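Local coordinates for chromosomal replication initiator protein DnaA (Thermotoga maritima, PDB 2Z4S), which binds adenine nucleotide through its AAA+ region and, in the ATP form, probably assembles on the replication origin oriC to start chromosomal replication, at residues Y130-Y136 / M254-L260; Q213-H218 / E243-L248; R268-R273 / L288-N294. All blocks are in the same frame, centred on the assembly; numbering follows the deposited sequence.

Contact 1. Residues Y130-Y136 / M254-L260; sequences YNPLFIY and MGLVAKL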
loop_
_atom_site.group_PDB
_atom_site.type_symbol
_atom_site.label_atom_id
_atom_site.label_comp_id
_atom_site.label_asym_id
_atom_site.label_seq_id
_atom_site.Cartn_x
_atom_site.Cartn_y
_atom_site.Cartn_z
ATOM N N TYR A 130 5.803 14.736 -10.504
ATOM C CA TYR A 130 5.504 13.581 -11.336
ATOM C C TYR A 130 4.085 13.112 -11.057
ATOM O O TYR A 130 3.871 12.234 -10.220
ATOM C CB TYR A 130 6.489 12.439 -11.062
ATOM C CG TYR A 130 7.952 12.839 -11.091
ATOM C CD1 TYR A 130 8.721 12.847 -9.918
ATOM C CD2 TYR A 130 8.573 13.206 -12.279
ATOM C CE1 TYR A 130 10.070 13.209 -9.932
ATOM C CE2 TYR A 130 9.927 13.572 -12.302
ATOM C CZ TYR A 130 10.671 13.572 -11.129
ATOM O OH TYR A 130 12.005 13.932 -11.150
ATOM N N ASN A 131 3.118 13.694 -11.763
ATOM C CA ASN A 131 1.721 13.339 -11.565
ATOM C C ASN A 131 1.126 12.538 -12.706
ATOM O O ASN A 131 1.083 12.995 -13.839
ATOM C CB ASN A 131 0.893 14.596 -11.371
ATOM C CG ASN A 131 0.072 14.547 -10.113
ATOM O OD1 ASN A 131 -0.433 13.487 -9.728
ATOM N ND2 ASN A 131 -0.080 15.692 -9.464
ATOM N N PRO A 132 0.620 11.339 -12.416
ATOM C CA PRO A 132 0.587 10.731 -11.091
ATOM C C PRO A 132 1.577 9.570 -10.978
ATOM O O PRO A 132 2.325 9.261 -11.902
ATOM C CB PRO A 132 -0.835 10.223 -11.019
ATOM C CG PRO A 132 -0.970 9.588 -12.403
ATOM C CD PRO A 132 -0.274 10.608 -13.335
ATOM N N LEU A 133 1.556 8.919 -9.827
ATOM C CA LEU A 133 2.400 7.764 -9.589
ATOM C C LEU A 133 1.429 6.596 -9.550
ATOM O O LEU A 133 0.398 6.660 -8.874
ATOM C CB LEU A 133 3.126 7.900 -8.242
ATOM C CG LEU A 133 3.871 6.688 -7.672
ATOM C CD1 LEU A 133 4.795 6.055 -8.700
ATOM C CD2 LEU A 133 4.629 7.152 -6.449
ATOM N N PHE A 134 1.740 5.541 -10.290
ATOM C CA PHE A 134 0.878 4.377 -10.319
ATOM C C PHE A 134 1.692 3.160 -9.974
ATOM O O PHE A 134 2.373 2.612 -10.826
ATOM C CB PHE A 134 0.255 4.195 -11.702
ATOM C CG PHE A 134 -0.729 3.065 -11.776
ATOM C CD1 PHE A 134 -0.297 1.754 -11.928
ATOM C CD2 PHE A 134 -2.094 3.312 -11.668
ATOM C CE1 PHE A 134 -1.211 0.695 -11.972
ATOM C CE2 PHE A 134 -3.019 2.265 -11.710
ATOM C CZ PHE A 134 -2.575 0.949 -11.862
ATOM N N ILE A 135 1.618 2.744 -8.717
ATOM C CA ILE A 135 2.345 1.578 -8.255
ATOM C C ILE A 135 1.462 0.344 -8.380
ATOM O O ILE A 135 0.271 0.402 -8.107
ATOM C CB ILE A 135 2.762 1.755 -6.784
ATOM C CG1 ILE A 135 3.601 3.026 -6.630
ATOM C CG2 ILE A 135 3.541 0.538 -6.316
ATOM C CD1 ILE A 135 4.089 3.270 -5.223
ATOM N N TYR A 136 2.036 -0.775 -8.788
ATOM C CA TYR A 136 1.243 -1.988 -8.923
ATOM C C TYR A 136 2.079 -3.235 -8.638
ATOM O O TYR A 136 3.294 -3.244 -8.858
ATOM C CB TYR A 136 0.637 -2.062 -10.337
ATOM C CG TYR A 136 1.570 -2.564 -11.435
ATOM C CD1 TYR A 136 1.569 -3.912 -11.816
ATOM C CD2 TYR A 136 2.446 -1.696 -12.096
ATOM C CE1 TYR A 136 2.411 -4.384 -12.826
ATOM C CE2 TYR A 136 3.296 -2.159 -13.104
ATOM C CZ TYR A 136 3.267 -3.509 -13.464
ATOM O OH TYR A 136 4.089 -3.982 -14.468
ATOM N N MET A 254 0.008 7.988 -17.947
ATOM C CA MET A 254 0.585 9.299 -18.247
ATOM C C MET A 254 1.560 9.842 -17.208
ATOM O O MET A 254 1.828 11.043 -17.169
ATOM C CB MET A 254 -0.525 10.332 -18.456
ATOM C CG MET A 254 -1.163 10.819 -17.166
ATOM S SD MET A 254 -2.085 12.345 -17.388
ATOM C CE MET A 254 -3.686 11.682 -17.649
ATOM N N GLY A 255 2.080 8.973 -16.357
ATOM C CA GLY A 255 3.024 9.433 -15.359
ATOM C C GLY A 255 3.873 8.264 -14.920
ATOM O O GLY A 255 3.975 7.253 -15.642
ATOM N N LEU A 256 4.485 8.400 -13.741
ATOM C CA LEU A 256 5.310 7.340 -13.182
ATOM C C LEU A 256 4.490 6.074 -12.977
ATOM O O LEU A 256 3.392 6.116 -12.428
ATOM C CB LEU A 256 5.908 7.783 -11.853
ATOM C CG LEU A 256 7.153 8.650 -11.995
ATOM C CD1 LEU A 256 7.759 8.919 -10.623
ATOM C CD2 LEU A 256 8.147 7.928 -12.896
ATOM N N VAL A 257 5.045 4.952 -13.420
ATOM C CA VAL A 257 4.385 3.665 -13.311
ATOM C C VAL A 257 5.344 2.598 -12.819
ATOM O O VAL A 257 5.904 1.871 -13.625
ATOM C CB VAL A 257 3.861 3.230 -14.670
ATOM C CG1 VAL A 257 3.172 1.884 -14.565
ATOM C CG2 VAL A 257 2.929 4.290 -15.200
ATOM N N ALA A 258 5.520 2.489 -11.507
ATOM C CA ALA A 258 6.425 1.491 -10.940
ATOM C C ALA A 258 5.771 0.130 -10.679
ATOM O O ALA A 258 4.557 0.023 -10.547
ATOM C CB ALA A 258 7.022 2.025 -9.660
ATOM N N LYS A 259 6.594 -0.911 -10.601
ATOM C CA LYS A 259 6.118 -2.276 -10.347
ATOM C C LYS A 259 6.858 -2.967 -9.182
ATOM O O LYS A 259 8.089 -2.965 -9.127
ATOM C CB LYS A 259 6.290 -3.128 -11.600
ATOM C CG LYS A 259 6.000 -4.585 -11.365
ATOM C CD LYS A 259 6.441 -5.435 -12.527
ATOM C CE LYS A 259 6.077 -6.884 -12.290
ATOM N NZ LYS A 259 6.678 -7.790 -13.300
ATOM N N LEU A 260 6.110 -3.557 -8.256
ATOM C CA LEU A 260 6.711 -4.269 -7.140
ATOM C C LEU A 260 6.744 -5.755 -7.489
ATOM O O LEU A 260 5.831 -6.256 -8.130
ATOM C CB LEU A 260 5.883 -4.063 -5.873
ATOM C CG LEU A 260 5.942 -2.690 -5.197
ATOM C CD1 LEU A 260 4.813 -2.537 -4.216
ATOM C CD2 LEU A 260 7.245 -2.535 -4.463
#
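Tyr136 and Lys259 meet at one end of an extended, parallel pairing in which 254-260 runs along the outer edge of strand 133-136. This edge position fits the fifth strand of the AAA+ sheet (order 5-1-4-3-2). Phe134 N donates to Leu256 O (2.8 Å), Tyr136 N to Ala258 O, and Leu260 N to Tyr136 O (2.9 Å), the last the straightest at 167°. The side chains fall on several sides of this backbone seam. Near Tyr130, just ahead of the cis Asn131-Pro132 peptide bond, Leu256 lays CD1 3.8 Å from Tyr130 CB, while its CB meets Leu133 CD1, likewise at 3.8 Å. Pro132 takes Met254 at about a right angle, CD against CG. Further along, Ile135 uses its CG2 branch against Leu260 CD1 (3.9 Å), and Leu260 also reaches Asn113, an ADP-binding residue, and lies close to the P-loop lysine Lys143. Phe134 sends its ring away from 254-260 to Phe252 and to strand 229-234, the inner neighbour of strand 133-136. Tyr136 instead brings its ring back over the partner: CG is placed between the backbone N and the carbonyl carbon (chi1 81°), and the extended Lys259 chain crosses one face. This is a CH-pi contact, with Lys259 CG 4.0 Å from the ring centroid and 28° off its normal; the lysine then runs on past the phenol, where CD lies 3.4 Å from Tyr136 OH.

Contact 2. Residues Q213-H218 / E243-L248; sequences QTELFH and EFQDRL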
loop_
_atom_site.group_PDB
_atom_site.type_symbol
_atom_site.label_atom_id
_atom_site.label_comp_id
_atom_site.label_asym_id
_atom_site.label_seq_id
_atom_site.Cartn_x
_atom_site.Cartn_y
_atom_site.Cartn_z
ATOM N N GLN A 213 -15.996 4.841 -11.806
ATOM C CA GLN A 213 -14.898 5.070 -12.731
ATOM C C GLN A 213 -14.987 6.449 -13.377
ATOM O O GLN A 213 -14.004 7.200 -13.422
ATOM C CB GLN A 213 -14.872 3.983 -13.803
ATOM C CG GLN A 213 -14.353 2.653 -13.295
ATOM C CD GLN A 213 -14.117 1.653 -14.409
ATOM O OE1 GLN A 213 -13.592 2.005 -15.465
ATOM N NE2 GLN A 213 -14.490 0.394 -14.175
ATOM N N THR A 214 -16.172 6.790 -13.863
ATOM C CA THR A 214 -16.373 8.084 -14.498
ATOM C C THR A 214 -16.084 9.240 -13.546
ATOM O O THR A 214 -15.352 10.161 -13.895
ATOM C CB THR A 214 -17.810 8.213 -15.026
ATOM O OG1 THR A 214 -17.973 7.352 -16.157
ATOM C CG2 THR A 214 -18.110 9.645 -15.430
ATOM N N GLU A 215 -16.663 9.190 -12.349
ATOM C CA GLU A 215 -16.471 10.248 -11.362
ATOM C C GLU A 215 -14.994 10.385 -10.988
ATOM O O GLU A 215 -14.478 11.502 -10.877
ATOM C CB GLU A 215 -17.320 9.951 -10.114
ATOM C CG GLU A 215 -17.249 10.989 -8.975
ATOM C CD GLU A 215 -17.624 12.398 -9.413
ATOM O OE1 GLU A 215 -18.538 12.540 -10.255
ATOM O OE2 GLU A 215 -17.013 13.365 -8.902
ATOM N N LEU A 216 -14.324 9.247 -10.801
ATOM C CA LEU A 216 -12.908 9.241 -10.447
ATOM C C LEU A 216 -12.183 9.970 -11.561
ATOM O O LEU A 216 -11.342 10.838 -11.305
ATOM C CB LEU A 216 -12.376 7.806 -10.350
ATOM C CG LEU A 216 -11.255 7.474 -9.356
ATOM C CD1 LEU A 216 -10.606 6.183 -9.788
ATOM C CD2 LEU A 216 -10.231 8.565 -9.308
ATOM N N PHE A 217 -12.533 9.607 -12.793
ATOM C CA PHE A 217 -11.956 10.204 -13.994
ATOM C C PHE A 217 -11.829 11.730 -13.932
ATOM O O PHE A 217 -10.751 12.277 -14.162
ATOM C CB PHE A 217 -12.792 9.832 -15.219
ATOM C CG PHE A 217 -12.280 10.426 -16.496
ATOM C CD1 PHE A 217 -11.153 9.900 -17.118
ATOM C CD2 PHE A 217 -12.889 11.543 -17.048
ATOM C CE1 PHE A 217 -10.637 10.484 -18.274
ATOM C CE2 PHE A 217 -12.381 12.133 -18.198
ATOM C CZ PHE A 217 -11.250 11.601 -18.813
ATOM N N HIS A 218 -12.925 12.422 -13.641
ATOM C CA HIS A 218 -12.876 13.882 -13.564
ATOM C C HIS A 218 -12.100 14.366 -12.336
ATOM O O HIS A 218 -11.302 15.309 -12.429
ATOM C CB HIS A 218 -14.294 14.467 -13.559
ATOM C CG HIS A 218 -15.057 14.196 -14.819
ATOM N ND1 HIS A 218 -14.587 14.556 -16.065
ATOM C CD2 HIS A 218 -16.238 13.567 -15.030
ATOM C CE1 HIS A 218 -15.444 14.156 -16.988
ATOM N NE2 HIS A 218 -16.453 13.553 -16.387
ATOM N N GLU A 243 -12.480 -4.394 -17.579
ATOM C CA GLU A 243 -13.641 -3.512 -17.442
ATOM C C GLU A 243 -13.245 -2.133 -16.927
ATOM O O GLU A 243 -13.714 -1.679 -15.879
ATOM C CB GLU A 243 -14.686 -4.152 -16.513
ATOM C CG GLU A 243 -15.183 -5.502 -17.009
ATOM C CD GLU A 243 -16.264 -6.112 -16.131
ATOM O OE1 GLU A 243 -17.311 -5.466 -15.931
ATOM O OE2 GLU A 243 -16.073 -7.249 -15.648
ATOM N N PHE A 244 -12.381 -1.465 -17.679
ATOM C CA PHE A 244 -11.920 -0.146 -17.286
ATOM C C PHE A 244 -11.909 0.873 -18.430
ATOM O O PHE A 244 -11.335 0.636 -19.498
ATOM C CB PHE A 244 -10.514 -0.253 -16.673
ATOM C CG PHE A 244 -10.464 0.069 -15.205
ATOM C CD1 PHE A 244 -10.926 -0.841 -14.264
ATOM C CD2 PHE A 244 -9.988 1.302 -14.770
ATOM C CE1 PHE A 244 -10.917 -0.524 -12.910
ATOM C CE2 PHE A 244 -9.973 1.629 -13.425
ATOM C CZ PHE A 244 -10.438 0.718 -12.492
ATOM N N GLN A 245 -12.539 2.015 -18.190
ATOM C CA GLN A 245 -12.587 3.079 -19.180
ATOM C C GLN A 245 -11.179 3.467 -19.653
ATOM O O GLN A 245 -10.381 3.998 -18.887
ATOM C CB GLN A 245 -13.304 4.298 -18.589
ATOM C CG GLN A 245 -14.789 4.066 -18.355
ATOM C CD GLN A 245 -15.448 5.152 -17.513
ATOM O OE1 GLN A 245 -15.152 6.339 -17.659
ATOM N NE2 GLN A 245 -16.364 4.743 -16.633
ATOM N N ASP A 246 -10.884 3.192 -20.919
ATOM C CA ASP A 246 -9.589 3.515 -21.511
ATOM C C ASP A 246 -9.113 4.917 -21.154
ATOM O O ASP A 246 -7.914 5.163 -21.042
ATOM C CB ASP A 246 -9.670 3.418 -23.032
ATOM C CG ASP A 246 -10.244 2.104 -23.504
ATOM O OD1 ASP A 246 -9.573 1.067 -23.315
ATOM O OD2 ASP A 246 -11.367 2.109 -24.059
ATOM N N ARG A 247 -10.042 5.849 -20.999
ATOM C CA ARG A 247 -9.653 7.209 -20.669
ATOM C C ARG A 247 -9.053 7.284 -19.278
ATOM O O ARG A 247 -8.181 8.110 -19.022
ATOM C CB ARG A 247 -10.843 8.157 -20.781
ATOM C CG ARG A 247 -12.089 7.675 -20.089
ATOM C CD ARG A 247 -13.149 8.756 -20.129
ATOM N NE ARG A 247 -14.290 8.403 -19.297
ATOM C CZ ARG A 247 -15.259 9.246 -18.971
ATOM N NH1 ARG A 247 -15.221 10.494 -19.416
ATOM N NH2 ARG A 247 -16.253 8.844 -18.188
ATOM N N LEU A 248 -9.529 6.426 -18.381
ATOM C CA LEU A 248 -8.996 6.375 -17.028
ATOM C C LEU A 248 -7.630 5.708 -17.124
ATOM O O LEU A 248 -6.613 6.277 -16.720
ATOM C CB LEU A 248 -9.887 5.534 -16.133
ATOM C CG LEU A 248 -10.487 6.267 -14.944
ATOM C CD1 LEU A 248 -10.998 5.224 -13.961
ATOM C CD2 LEU A 248 -9.459 7.173 -14.285
#
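Gln213 and Thr214, on one turn of helix 210-224, receive the polar side of 243-248, where the chain enters helix 246-253 with Gln245 at the N-cap position. The hydrogen bonds centre on two glutamine amides. Gln213 uses both ends of its carboxamide on backbone: OE1 accepts from Gln245 N (2.9 Å), nearly along the C=O axis, and NE2 donates to Glu243 O (2.8 Å) in the carbonyl plane. With NE2 also bonded to Leu206 O, three bonds hold this buried amide and fix its rotation. Gln245 returns the contact through NE2, which donates to Thr214 OG1 (3.1 Å) from a tilted approach, while its OE1 is gripped side-on within its own segment by NE and NH2 of Arg247. Flat groups stack twice. The Gln213 amide lies over one face of the Phe244 ring, planes 20° apart, with OE1 offset toward the rim. The Arg247 guanidinium lies on the Phe217 ring in a cation-pi stack, CZ 4.1 Å from the centroid and planes at 23°; Arg247 CD sits over the ring centre, 3.6 Å from the centroid. With its guanidinium held at the edge by Gln245 OE1, the arginine presents its face to the ring. Apolar contact comes from Leu248, whose CD1 lies 4.3 Å from Leu216 CD1 and whose CD2 faces the Phe217 backbone. The result joins helix 210-224 to the start of helix 246-253, with Glu215 salt-bridged to Arg188 and Arg192 of helix 184-193 and Leu216 reaching Phe171 of helix 168-182.

Contact 3. Residues R268-R273 / L288-N294; sequences RKSIAR and LNFVAEN. With ADP (adenosine-5'-diphosphate), chain C.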
loop_
_atom_site.group_PDB
_atom_site.type_symbol
_atom_site.label_atom_id
_atom_site.label_comp_id
_atom_site.label_asym_id
_atom_site.label_seq_id
_atom_site.Cartn_x
_atom_site.Cartn_y
_atom_site.Cartn_z
ATOM N N ARG A 268 14.016 -10.942 2.036
ATOM C CA ARG A 268 12.904 -11.312 2.890
ATOM C C ARG A 268 13.358 -11.291 4.345
ATOM O O ARG A 268 12.751 -10.618 5.181
ATOM C CB ARG A 268 12.411 -12.698 2.522
ATOM C CG ARG A 268 10.922 -12.894 2.669
ATOM C CD ARG A 268 10.598 -14.277 2.193
ATOM N NE ARG A 268 11.485 -14.603 1.084
ATOM C CZ ARG A 268 11.710 -15.830 0.643
ATOM N NH1 ARG A 268 11.113 -16.861 1.216
ATOM N NH2 ARG A 268 12.541 -16.026 -0.368
ATOM N N LYS A 269 14.439 -12.019 4.632
ATOM C CA LYS A 269 14.980 -12.100 5.987
ATOM C C LYS A 269 15.161 -10.747 6.639
ATOM O O LYS A 269 14.811 -10.565 7.803
ATOM C CB LYS A 269 16.304 -12.867 5.992
ATOM C CG LYS A 269 16.114 -14.336 5.643
ATOM C CD LYS A 269 17.367 -15.181 5.836
ATOM C CE LYS A 269 17.130 -16.599 5.298
ATOM N NZ LYS A 269 18.319 -17.503 5.388
ATOM N N SER A 270 15.700 -9.794 5.889
ATOM C CA SER A 270 15.896 -8.455 6.424
ATOM C C SER A 270 14.530 -7.837 6.704
ATOM O O SER A 270 14.350 -7.119 7.681
ATOM C CB SER A 270 16.661 -7.586 5.431
ATOM O OG SER A 270 17.860 -8.212 5.030
ATOM N N ILE A 271 13.564 -8.115 5.839
ATOM C CA ILE A 271 12.232 -7.579 6.046
ATOM C C ILE A 271 11.687 -8.209 7.320
ATOM O O ILE A 271 11.097 -7.529 8.164
ATOM C CB ILE A 271 11.305 -7.910 4.855
ATOM C CG1 ILE A 271 11.739 -7.107 3.625
ATOM C CG2 ILE A 271 9.852 -7.602 5.212
ATOM C CD1 ILE A 271 10.939 -7.419 2.389
ATOM N N ALA A 272 11.906 -9.514 7.452
ATOM C CA ALA A 272 11.463 -10.253 8.621
ATOM C C ALA A 272 12.006 -9.584 9.877
ATOM O O ALA A 272 11.265 -9.343 10.835
ATOM C CB ALA A 272 11.955 -11.677 8.538
ATOM N N ARG A 273 13.302 -9.276 9.867
ATOM C CA ARG A 273 13.942 -8.634 11.011
ATOM C C ARG A 273 13.327 -7.272 11.302
ATOM O O ARG A 273 13.073 -6.931 12.459
ATOM C CB ARG A 273 15.440 -8.454 10.764
ATOM C CG ARG A 273 16.204 -9.730 10.454
ATOM C CD ARG A 273 17.721 -9.519 10.599
ATOM N NE ARG A 273 18.514 -10.646 10.095
ATOM C CZ ARG A 273 18.982 -10.746 8.849
ATOM N NH1 ARG A 273 18.746 -9.780 7.967
ATOM N NH2 ARG A 273 19.690 -11.811 8.483
ATOM N N LEU A 288 13.583 -17.221 13.051
ATOM C CA LEU A 288 13.329 -16.142 12.104
ATOM C C LEU A 288 13.779 -16.657 10.748
ATOM O O LEU A 288 13.046 -16.597 9.765
ATOM C CB LEU A 288 14.131 -14.895 12.477
ATOM C CG LEU A 288 13.738 -13.603 11.747
ATOM C CD1 LEU A 288 14.503 -12.428 12.321
ATOM C CD2 LEU A 288 14.028 -13.734 10.266
ATOM N N ASN A 289 14.996 -17.175 10.712
ATOM C CA ASN A 289 15.551 -17.726 9.489
ATOM C C ASN A 289 14.616 -18.747 8.841
ATOM O O ASN A 289 14.403 -18.719 7.633
ATOM C CB ASN A 289 16.898 -18.381 9.785
ATOM C CG ASN A 289 18.006 -17.822 8.936
ATOM O OD1 ASN A 289 18.316 -16.625 9.008
ATOM N ND2 ASN A 289 18.610 -18.679 8.113
ATOM N N PHE A 290 14.064 -19.654 9.637
ATOM C CA PHE A 290 13.157 -20.653 9.088
ATOM C C PHE A 290 11.909 -19.978 8.530
ATOM O O PHE A 290 11.434 -20.332 7.451
ATOM C CB PHE A 290 12.739 -21.663 10.153
ATOM C CG PHE A 290 11.728 -22.657 9.665
ATOM C CD1 PHE A 290 12.132 -23.807 8.987
ATOM C CD2 PHE A 290 10.364 -22.425 9.848
ATOM C CE1 PHE A 290 11.195 -24.717 8.493
ATOM C CE2 PHE A 290 9.412 -23.321 9.360
ATOM C CZ PHE A 290 9.828 -24.475 8.679
ATOM N N VAL A 291 11.371 -19.017 9.275
ATOM C CA VAL A 291 10.185 -18.293 8.840
ATOM C C VAL A 291 10.484 -17.529 7.551
ATOM O O VAL A 291 9.769 -17.660 6.555
ATOM C CB VAL A 291 9.729 -17.297 9.915
ATOM C CG1 VAL A 291 8.511 -16.536 9.444
ATOM C CG2 VAL A 291 9.419 -18.040 11.188
ATOM N N ALA A 292 11.556 -16.745 7.578
ATOM C CA ALA A 292 11.966 -15.948 6.431
ATOM C C ALA A 292 12.164 -16.775 5.179
ATOM O O ALA A 292 11.960 -16.286 4.082
ATOM C CB ALA A 292 13.243 -15.205 6.746
ATOM N N GLU A 293 12.560 -18.028 5.334
ATOM C CA GLU A 293 12.796 -18.874 4.180
ATOM C C GLU A 293 11.626 -19.677 3.653
ATOM O O GLU A 293 11.661 -20.125 2.513
ATOM C CB GLU A 293 13.913 -19.854 4.476
ATOM C CG GLU A 293 15.273 -19.244 4.530
ATOM C CD GLU A 293 16.346 -20.293 4.783
ATOM O OE1 GLU A 293 16.265 -21.383 4.155
ATOM O OE2 GLU A 293 17.265 -20.023 5.598
ATOM N N ASN A 294 10.585 -19.867 4.446
ATOM C CA ASN A 294 9.495 -20.703 3.966
ATOM C C ASN A 294 8.116 -20.072 3.881
ATOM O O ASN A 294 7.166 -20.702 3.430
ATOM C CB ASN A 294 9.478 -21.982 4.800
ATOM C CG ASN A 294 10.841 -22.645 4.841
ATOM O OD1 ASN A 294 11.334 -23.127 3.828
ATOM N ND2 ASN A 294 11.467 -22.646 6.010
HETATM P PB ADP C . -0.058 -5.005 -0.337
HETATM O O1B ADP C . 0.782 -4.027 -1.038
HETATM O O2B ADP C . -0.421 -6.183 -1.338
HETATM O O3B ADP C . -1.401 -4.301 0.211
HETATM P PA ADP C . 1.176 -4.581 1.979
HETATM O O1A ADP C . 2.026 -3.525 1.400
HETATM O O2A ADP C . -0.118 -3.888 2.622
HETATM O O3A ADP C . 0.728 -5.675 0.873
HETATM O "O5'" ADP C . 1.937 -5.423 3.099
HETATM C "C5'" ADP C . 2.336 -4.477 4.040
HETATM C "C4'" ADP C . 3.047 -5.118 5.200
HETATM O "O4'" ADP C . 4.188 -5.864 4.752
HETATM C "C3'" ADP C . 3.463 -3.976 6.108
HETATM O "O3'" ADP C . 2.873 -4.091 7.406
HETATM C "C2'" ADP C . 4.981 -4.005 6.137
HETATM O "O2'" ADP C . 5.463 -4.125 7.492
HETATM C "C1'" ADP C . 5.377 -5.221 5.260
HETATM N N9 ADP C . 6.272 -4.854 4.151
HETATM C C8 ADP C . 5.970 -4.817 2.820
HETATM N N7 ADP C . 7.012 -4.467 2.128
HETATM C C5 ADP C . 8.042 -4.258 2.968
HETATM C C6 ADP C . 9.398 -3.876 2.816
HETATM N N6 ADP C . 9.921 -3.636 1.561
HETATM N N1 ADP C . 10.168 -3.757 3.918
HETATM C C2 ADP C . 9.679 -3.988 5.137
HETATM N N3 ADP C . 8.413 -4.353 5.318
HETATM C C4 ADP C . 7.575 -4.496 4.278
#
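Lys269 reaches across helix 287-294 in the small helical lid subdomain expected of an AAA+ protein, its four methylenes passing Asn289, Ala292 and Glu293. CB stands 3.9 Å from Ala292 CB. CG follows over the same methyl, though modelled too close for its distance to be trusted. Extended beyond CG, the chain brings CD to 3.6 Å from Asn289 OD1, and CE next passes the CG of Glu293. At the tip NZ forms a salt bridge to Glu293 OE2 (2.7 Å), coming from above the carboxylate plane. Glu265, one turn earlier in the lysine's own helix, is a second acidic partner of NZ, and its OE1 lies close to Glu293 OE2; the ammonium therefore probably offsets the repulsion between the two carboxylates. Asn289 ND2 lies near NZ too, but two donors cannot bond. Beside the lysine, the bent Arg268 chain brings NH1 to 3.0 Å from Ala292 O, near the end of the second helix. The apolar part lies one turn on, where Leu288 puts CD2 against Ala272 CB (3.4 Å) and CD1 against Arg273 CG (3.7 Å). The short axes pass 8.8 Å apart at 126°, with Ala272 and Ala292 facing each other between them. From another side of helix 265-279, Ile271 sets CG2 3.6 Å from N3 of ADP, so this helix stands between the nucleotide and helix 287-294, while Leu299 and Leu302 of helix 299-315 pack on Ile271 and Val291, respectively.

How the contacts relate
Contact 1 belongs to the sheet: backbone pairing flanked by aliphatic and aromatic side chains, reaching toward the nucleotide at its Leu260 end. Contacts 2 and 3 are more peripheral, both centred about 21 Å from the chain's centre, on opposite sides of it and about 40 Å apart between centres. Contact 2 relies on amides and a guanidinium stack where a loop becomes a helix; contact 3 joins two formed helices through alanine, leucine and a lysine-glutamate bridge. Contacts 1 and 2 share a connection: helix 246-253 begins in contact 2 and leads into 254-260, while helix 210-224 also touches Pro132 and Met254. Contact 3 follows in the lid, meeting ADP through Ile271.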